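PDB 4M8R: hypothetical protein from Bacteroides caccae, which is of unknown function but belongs to the DUF4784 family, pairing an Ig-like N-terminal domain with a WD40-like domain. Local coordinates for the interface of chains A and B and the interface of chains A and C. Residues are numbered along the deposited sequence; one frame, centred on the assembly and turned at random. Chains: chain A/B/C, hypothetical protein.

Contact 1: the interface of chains A and B. Residues chain A 206, 208, 219-221, 264; chain B 57-58, 61.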
loop_
_atom_site.group_PDB
_atom_site.type_symbol
_atom_site.label_atom_id
_atom_site.label_comp_id
_atom_site.label_asym_id
_atom_site.label_seq_id
_atom_site.Cartn_x
_atom_site.Cartn_y
_atom_site.Cartn_z
ATOM N N ASP A 206 0.577 -5.340 16.887
ATOM C CA ASP A 206 -0.327 -5.990 17.840
ATOM C C ASP A 206 0.359 -6.151 19.190
ATOM O O ASP A 206 1.581 -6.264 19.256
ATOM C CB ASP A 206 -0.767 -7.368 17.329
ATOM C CG ASP A 206 -1.563 -7.292 16.029
ATOM O OD1 ASP A 206 -0.936 -7.289 14.941
ATOM O OD2 ASP A 206 -2.813 -7.252 16.092
ATOM N N ALA A 208 0.367 -8.779 22.252
ATOM C CA ALA A 208 -0.049 -10.120 22.632
ATOM C C ALA A 208 0.019 -10.269 24.139
ATOM O O ALA A 208 0.551 -9.411 24.831
ATOM C CB ALA A 208 0.832 -11.161 21.955
ATOM N N LEU A 219 -1.160 -18.181 23.975
ATOM C CA LEU A 219 -0.824 -16.859 23.471
ATOM C C LEU A 219 -2.080 -16.200 22.908
ATOM O O LEU A 219 -2.789 -16.808 22.114
ATOM C CB LEU A 219 0.248 -16.977 22.389
ATOM C CG LEU A 219 0.809 -15.671 21.832
ATOM C CD1 LEU A 219 1.511 -14.876 22.920
ATOM C CD2 LEU A 219 1.756 -15.972 20.683
ATOM N N TYR A 220 -2.341 -14.969 23.330
ATOM C CA TYR A 220 -3.548 -14.236 22.949
ATOM C C TYR A 220 -3.199 -12.918 22.279
ATOM O O TYR A 220 -2.169 -12.319 22.571
ATOM C CB TYR A 220 -4.376 -13.881 24.185
ATOM C CG TYR A 220 -5.163 -15.012 24.811
ATOM C CD1 TYR A 220 -4.528 -16.004 25.548
ATOM C CD2 TYR A 220 -6.551 -15.054 24.706
ATOM C CE1 TYR A 220 -5.253 -17.026 26.139
ATOM C CE2 TYR A 220 -7.284 -16.069 25.295
ATOM C CZ TYR A 220 -6.635 -17.048 26.011
ATOM O OH TYR A 220 -7.369 -18.051 26.584
ATOM N N ASN A 221 -4.086 -12.461 21.402
ATOM C CA ASN A 221 -4.048 -11.097 20.913
ATOM C C ASN A 221 -5.016 -10.273 21.739
ATOM O O ASN A 221 -6.215 -10.517 21.711
ATOM C CB ASN A 221 -4.454 -11.038 19.447
ATOM C CG ASN A 221 -4.315 -9.650 18.864
ATOM O OD1 ASN A 221 -4.655 -8.655 19.505
ATOM N ND2 ASN A 221 -3.795 -9.570 17.649
ATOM N N PHE A 264 8.850 -10.453 20.892
ATOM C CA PHE A 264 8.863 -11.387 19.769
ATOM C C PHE A 264 10.184 -11.281 19.029
ATOM O O PHE A 264 10.598 -10.190 18.643
ATOM C CB PHE A 264 7.750 -11.069 18.760
ATOM C CG PHE A 264 6.397 -11.613 19.131
ATOM C CD1 PHE A 264 6.136 -12.969 19.051
ATOM C CD2 PHE A 264 5.371 -10.760 19.521
ATOM C CE1 PHE A 264 4.884 -13.472 19.375
ATOM C CE2 PHE A 264 4.119 -11.254 19.848
ATOM C CZ PHE A 264 3.877 -12.616 19.778
ATOM N N PHE B 57 1.269 -15.792 14.510
ATOM C CA PHE B 57 0.832 -14.577 15.190
ATOM C C PHE B 57 1.376 -13.360 14.439
ATOM O O PHE B 57 2.573 -13.301 14.147
ATOM C CB PHE B 57 1.295 -14.531 16.653
ATOM C CG PHE B 57 0.683 -13.395 17.427
ATOM C CD1 PHE B 57 1.228 -12.121 17.367
ATOM C CD2 PHE B 57 -0.471 -13.591 18.170
ATOM C CE1 PHE B 57 0.648 -11.074 18.053
ATOM C CE2 PHE B 57 -1.053 -12.543 18.860
ATOM C CZ PHE B 57 -0.493 -11.283 18.800
ATOM N N PRO B 58 0.511 -12.376 14.133
ATOM C CA PRO B 58 -0.925 -12.315 14.400
ATOM C C PRO B 58 -1.751 -13.115 13.407
ATOM O O PRO B 58 -1.377 -13.246 12.247
ATOM C CB PRO B 58 -1.248 -10.828 14.230
ATOM C CG PRO B 58 -0.252 -10.351 13.232
ATOM C CD PRO B 58 1.005 -11.137 13.505
ATOM N N TYR B 61 -8.419 -11.356 12.442
ATOM C CA TYR B 61 -9.442 -11.099 13.460
ATOM C C TYR B 61 -10.520 -10.176 12.939
ATOM O O TYR B 61 -10.259 -9.316 12.121
ATOM C CB TYR B 61 -8.822 -10.448 14.694
ATOM C CG TYR B 61 -7.563 -11.123 15.171
ATOM C CD1 TYR B 61 -7.621 -12.337 15.839
ATOM C CD2 TYR B 61 -6.314 -10.555 14.945
ATOM C CE1 TYR B 61 -6.468 -12.968 16.285
ATOM C CE2 TYR B 61 -5.153 -11.179 15.386
ATOM C CZ TYR B 61 -5.238 -12.384 16.054
ATOM O OH TYR B 61 -4.094 -13.011 16.495
#

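Contact 2: the interface of chains A and B. Residues chain A 228, 230, 233-234; chain B 63-64, 100.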
loop_
_atom_site.group_PDB
_atom_site.type_symbol
_atom_site.label_atom_id
_atom_site.label_comp_id
_atom_site.label_asym_id
_atom_site.label_seq_id
_atom_site.Cartn_x
_atom_site.Cartn_y
_atom_site.Cartn_z
ATOM N N GLN A 228 -9.908 -1.229 15.874
ATOM C CA GLN A 228 -11.216 -1.641 15.372
ATOM C C GLN A 228 -12.275 -0.547 15.648
ATOM O O GLN A 228 -12.356 -0.026 16.761
ATOM C CB GLN A 228 -11.535 -2.999 16.021
ATOM C CG GLN A 228 -12.966 -3.482 15.975
ATOM C CD GLN A 228 -13.862 -2.856 17.037
ATOM O OE1 GLN A 228 -14.946 -2.391 16.716
ATOM N NE2 GLN A 228 -13.418 -2.845 18.297
ATOM N N ASN A 230 -15.416 0.093 16.283
ATOM C CA ASN A 230 -16.343 0.126 17.429
ATOM C C ASN A 230 -15.625 -0.054 18.784
ATOM O O ASN A 230 -16.212 -0.552 19.752
ATOM C CB ASN A 230 -17.455 -0.928 17.263
ATOM C CG ASN A 230 -18.672 -0.388 16.533
ATOM O OD1 ASN A 230 -19.297 0.578 16.974
ATOM N ND2 ASN A 230 -19.022 -1.015 15.416
ATOM N N THR A 233 -17.423 1.022 22.223
ATOM C CA THR A 233 -18.413 0.160 22.868
ATOM C C THR A 233 -17.954 -1.301 23.035
ATOM O O THR A 233 -18.711 -2.117 23.552
ATOM C CB THR A 233 -19.745 0.188 22.078
ATOM O OG1 THR A 233 -19.509 -0.161 20.704
ATOM C CG2 THR A 233 -20.382 1.576 22.149
ATOM N N LYS A 234 -16.727 -1.625 22.612
ATOM C CA LYS A 234 -16.230 -3.010 22.617
ATOM C C LYS A 234 -14.694 -3.058 22.548
ATOM O O LYS A 234 -14.099 -2.729 21.515
ATOM C CB LYS A 234 -16.879 -3.791 21.459
ATOM C CG LYS A 234 -16.097 -4.977 20.878
ATOM C CD LYS A 234 -15.891 -6.140 21.837
ATOM C CE LYS A 234 -14.963 -7.201 21.247
ATOM N NZ LYS A 234 -15.357 -7.699 19.897
ATOM N N GLY B 63 -14.429 -8.408 14.597
ATOM C CA GLY B 63 -15.410 -8.363 15.675
ATOM C C GLY B 63 -15.484 -7.002 16.347
ATOM O O GLY B 63 -14.476 -6.301 16.427
ATOM N N PRO B 64 -16.682 -6.609 16.831
ATOM C CA PRO B 64 -17.945 -7.338 16.787
ATOM C C PRO B 64 -18.665 -7.123 15.456
ATOM O O PRO B 64 -18.673 -6.026 14.908
ATOM C CB PRO B 64 -18.737 -6.698 17.917
ATOM C CG PRO B 64 -18.294 -5.265 17.893
ATOM C CD PRO B 64 -16.875 -5.249 17.370
ATOM N N ARG B 100 -22.064 -7.955 27.327
ATOM C CA ARG B 100 -21.903 -9.108 26.438
ATOM C C ARG B 100 -21.713 -10.396 27.240
ATOM O O ARG B 100 -21.091 -10.391 28.305
ATOM C CB ARG B 100 -20.725 -8.910 25.478
ATOM C CG ARG B 100 -21.042 -7.982 24.318
ATOM C CD ARG B 100 -19.936 -7.933 23.276
ATOM N NE ARG B 100 -20.324 -7.098 22.131
ATOM C CZ ARG B 100 -20.289 -5.761 22.098
ATOM N NH1 ARG B 100 -19.874 -5.050 23.147
ATOM N NH2 ARG B 100 -20.679 -5.121 20.995
#

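Contact 3: the interface of chains A and C. Residues chain A 133, 135-136, 375, 378; chain C 133, 135-136, 375.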
loop_
_atom_site.group_PDB
_atom_site.type_symbol
_atom_site.label_atom_id
_atom_site.label_comp_id
_atom_site.label_asym_id
_atom_site.label_seq_id
_atom_site.Cartn_x
_atom_site.Cartn_y
_atom_site.Cartn_z
ATOM N N TYR A 133 8.525 13.906 28.332
ATOM C CA TYR A 133 9.101 14.592 27.180
ATOM C C TYR A 133 8.134 14.643 26.005
ATOM O O TYR A 133 7.461 13.662 25.683
ATOM C CB TYR A 133 10.406 13.911 26.740
ATOM C CG TYR A 133 10.954 14.448 25.436
ATOM C CD1 TYR A 133 11.787 15.557 25.413
ATOM C CD2 TYR A 133 10.622 13.851 24.221
ATOM C CE1 TYR A 133 12.282 16.057 24.219
ATOM C CE2 TYR A 133 11.106 14.347 23.023
ATOM C CZ TYR A 133 11.938 15.447 23.029
ATOM O OH TYR A 133 12.421 15.932 21.842
ATOM N N GLU A 135 8.325 16.948 22.026
ATOM C CA GLU A 135 9.110 17.927 21.283
ATOM C C GLU A 135 8.375 19.261 21.155
ATOM O O GLU A 135 7.181 19.351 21.432
ATOM C CB GLU A 135 9.567 17.384 19.931
ATOM C CG GLU A 135 8.474 17.075 18.933
ATOM C CD GLU A 135 9.043 16.445 17.677
ATOM O OE1 GLU A 135 9.827 17.134 16.978
ATOM O OE2 GLU A 135 8.709 15.271 17.394
ATOM N N GLU A 136 9.110 20.285 20.730
ATOM C CA GLU A 136 8.702 21.683 20.909
ATOM C C GLU A 136 7.292 22.013 20.396
ATOM O O GLU A 136 6.747 21.324 19.527
ATOM C CB GLU A 136 9.740 22.627 20.281
ATOM C CG GLU A 136 9.747 24.035 20.867
ATOM C CD GLU A 136 11.139 24.514 21.223
ATOM O OE1 GLU A 136 11.835 23.784 21.959
ATOM O OE2 GLU A 136 11.536 25.617 20.784
ATOM N N ARG A 375 11.158 4.260 20.379
ATOM C CA ARG A 375 10.493 5.332 19.660
ATOM C C ARG A 375 10.395 4.908 18.200
ATOM O O ARG A 375 11.404 4.863 17.493
ATOM C CB ARG A 375 11.277 6.642 19.787
ATOM C CG ARG A 375 10.393 7.865 19.608
ATOM C CD ARG A 375 11.111 9.065 19.018
ATOM N NE ARG A 375 12.177 9.580 19.869
ATOM C CZ ARG A 375 12.624 10.833 19.847
ATOM N NH1 ARG A 375 12.088 11.737 19.032
ATOM N NH2 ARG A 375 13.608 11.190 20.662
ATOM N N ARG A 378 11.740 6.491 14.867
ATOM C CA ARG A 378 13.153 6.240 14.612
ATOM C C ARG A 378 13.291 4.800 14.160
ATOM O O ARG A 378 12.378 3.995 14.355
ATOM C CB ARG A 378 13.977 6.449 15.884
ATOM C CG ARG A 378 13.931 7.864 16.431
ATOM C CD ARG A 378 14.622 8.826 15.483
ATOM N NE ARG A 378 14.786 10.158 16.058
ATOM C CZ ARG A 378 13.869 11.122 16.030
ATOM N NH1 ARG A 378 12.677 10.935 15.458
ATOM N NH2 ARG A 378 14.146 12.295 16.584
ATOM N N TYR C 133 17.091 23.982 14.077
ATOM C CA TYR C 133 16.412 23.135 15.050
ATOM C C TYR C 133 16.437 21.668 14.648
ATOM O O TYR C 133 16.218 21.316 13.487
ATOM C CB TYR C 133 14.959 23.587 15.240
ATOM C CG TYR C 133 14.136 22.641 16.086
ATOM C CD1 TYR C 133 14.111 22.757 17.469
ATOM C CD2 TYR C 133 13.390 21.621 15.501
ATOM C CE1 TYR C 133 13.366 21.889 18.247
ATOM C CE2 TYR C 133 12.645 20.744 16.270
ATOM C CZ TYR C 133 12.636 20.884 17.643
ATOM O OH TYR C 133 11.900 20.013 18.412
ATOM N N GLU C 135 15.267 17.881 16.981
ATOM C CA GLU C 135 14.829 17.408 18.292
ATOM C C GLU C 135 15.914 16.593 18.990
ATOM O O GLU C 135 16.908 16.209 18.381
ATOM C CB GLU C 135 13.505 16.654 18.211
ATOM C CG GLU C 135 13.524 15.358 17.434
ATOM C CD GLU C 135 12.131 14.766 17.331
ATOM O OE1 GLU C 135 11.566 14.407 18.396
ATOM O OE2 GLU C 135 11.609 14.666 16.191
ATOM N N GLU C 136 15.706 16.350 20.279
ATOM C CA GLU C 136 16.780 15.951 21.195
ATOM C C GLU C 136 17.614 14.748 20.729
ATOM O O GLU C 136 17.154 13.921 19.934
ATOM C CB GLU C 136 16.216 15.709 22.607
ATOM C CG GLU C 136 17.235 15.857 23.733
ATOM C CD GLU C 136 16.730 16.720 24.870
ATOM O OE1 GLU C 136 16.299 17.858 24.589
ATOM O OE2 GLU C 136 16.773 16.275 26.040
ATOM N N ARG C 375 6.136 21.174 8.129
ATOM C CA ARG C 375 6.708 19.971 8.702
ATOM C C ARG C 375 5.746 18.829 8.395
ATOM O O ARG C 375 4.664 18.754 8.969
ATOM C CB ARG C 375 6.905 20.122 10.215
ATOM C CG ARG C 375 8.001 19.218 10.749
ATOM C CD ARG C 375 7.789 18.772 12.185
ATOM N NE ARG C 375 7.811 19.870 13.144
ATOM C CZ ARG C 375 8.128 19.745 14.431
ATOM N NH1 ARG C 375 8.486 18.567 14.939
ATOM N NH2 ARG C 375 8.103 20.815 15.217
#

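Contact 1: the interface of chains A and B
The ring of B:Phe57, carried on a loop of the Ig-like domain, packs against A:Ala208, A:Phe264 and the CB of A:Asn221 on the WD40-like domain of chain A, in a contact between two copies of a DUF4784 protein. With CG anti to the backbone N (chi1 -171°), the ring reaches away from its own loop, CZ foremost, to the methyl CB of A:Ala208 at 3.4 Å. The side chain of A:Phe264 crosses that of B:Phe57 at about a right angle, its CZ 3.6 Å from CD1, while on the opposite rim CE2 of B:Phe57 reaches CB of A:Asn221 at 3.8 Å. CD2 of A:Leu219 lies more loosely beside CD2 of the ring. Cutting this ring back to an alanine is likely to open a gap beside A:Ala208 and A:Phe264, which would lose this apolar contact across the interface. Further out, CG of B:Pro58, which follows a cis peptide bond, lies 3.6 Å from the carboxylate oxygen OD1 of A:Asp206. The other oxygen, OD2, accepts a bond from ND2 of A:Asn221 (3.0 Å), arriving from above the carboxylate plane. This bond helps fix the amide, whose plane stands 72° from the ring of B:Tyr61; there CB of A:Asn221 lies 3.7 Å from CZ of B:Tyr61.

Contact 2: the interface of chains A and B
One face of the B:Arg100 guanidinium is overlain near its rim by CD of A:Lys234, 4.2 Å above the plane, in a contact that brings strands of the Ig-like domain of one DUF4784 chain against a loop and the short 3-10 helix 231-233 of the WD40-like domain of another. CB of A:Lys234 lies over the same face as CD, toward the NH1 end, 3.7 Å from NH1 of B:Arg100. That NH1 donates to the backbone oxygen O of A:Thr233 at 3.2 Å. The bond is moderately bent, and the acceptor sits somewhat out of the guanidinium plane. B:Arg100 runs extended from CG to NE, which lets it span the distance from strand 99-108 to the end of the 3-10 helix. A:Lys234 also packs its CG on CD of B:Pro64, which follows a cis peptide bond, at 3.6 Å. Bends at chi2 and chi4 bring the ammonium NZ beside the B:Gly63–B:Pro64 peptide, as a packing contact and not a bond. NZ remains 5.5 Å from NE of B:Arg100, a proximity of like charges that may slightly disfavour the pairing. On another side of B:Pro64, A:Gln228 crosses at about a right angle and puts its amide oxygen OE1 3.5 Å from CD of the proline. OE1 also accepts from the backbone N of A:Asn230, with the donor above the carbonyl plane, an internal tie that helps hold the glutamine head against the proline.

Contact 3: the interface of chains A and C
A:Glu135 and C:Glu135 face each other where the WD40-like domains of chains A and C meet about a two-fold, and the compact part of the contact is built round their carboxylates. The two groups cross with planes 55° apart, and OE1 of A:Glu135 is 3.1 Å from OE2 of C:Glu135, a pairing of acceptors that would be unfavourable if both were charged. Arginines probably offset it: NH1 of C:Arg375 forms a salt bridge and hydrogen bond to OE1 of A:Glu135 at 2.8 Å, and A:Arg375 does the same for OE1 of C:Glu135. In each, the oxygen lies near the guanidinium plane but is approached from above the carboxylate plane. A:Arg378 adds a longer salt bridge, NH2 to OE2 of C:Glu135 at 3.5 Å. Its guanidinium stands almost perpendicular to that carboxylate, with A:Arg375 NH1 over one face. Each Glu135 takes a chi1 of 65°, with CG between the backbone N and carbonyl carbon, and then extends toward its twin. The flanks are looser: the phenol OH of A:Tyr133 is 3.7 Å from the backbone N of C:Glu136, and C:Tyr133 mirrors it against A:Glu136. If this crystal pairing also forms in solution, the charged cluster would help join chains A and C.

Contact 1 and contact 2 belong to one two-fold interface between chains A and B, their C-alpha centres about 18 Å apart. They share strand 60-66 of chain B: the loop at B:Phe57 and B:Pro58 leads into it, and strand 99-108 adds B:Arg100. By symmetry the Ig-like domain of chain A docks likewise on the WD40-like domain of chain B, a reciprocal arrangement. Contact 3, centred about 31 Å from contact 1 and 35 Å from contact 2, joins chain A to chain C. Two separate surfaces can thus link the four deposited copies, although the structure alone does not show that this tetramer is biological.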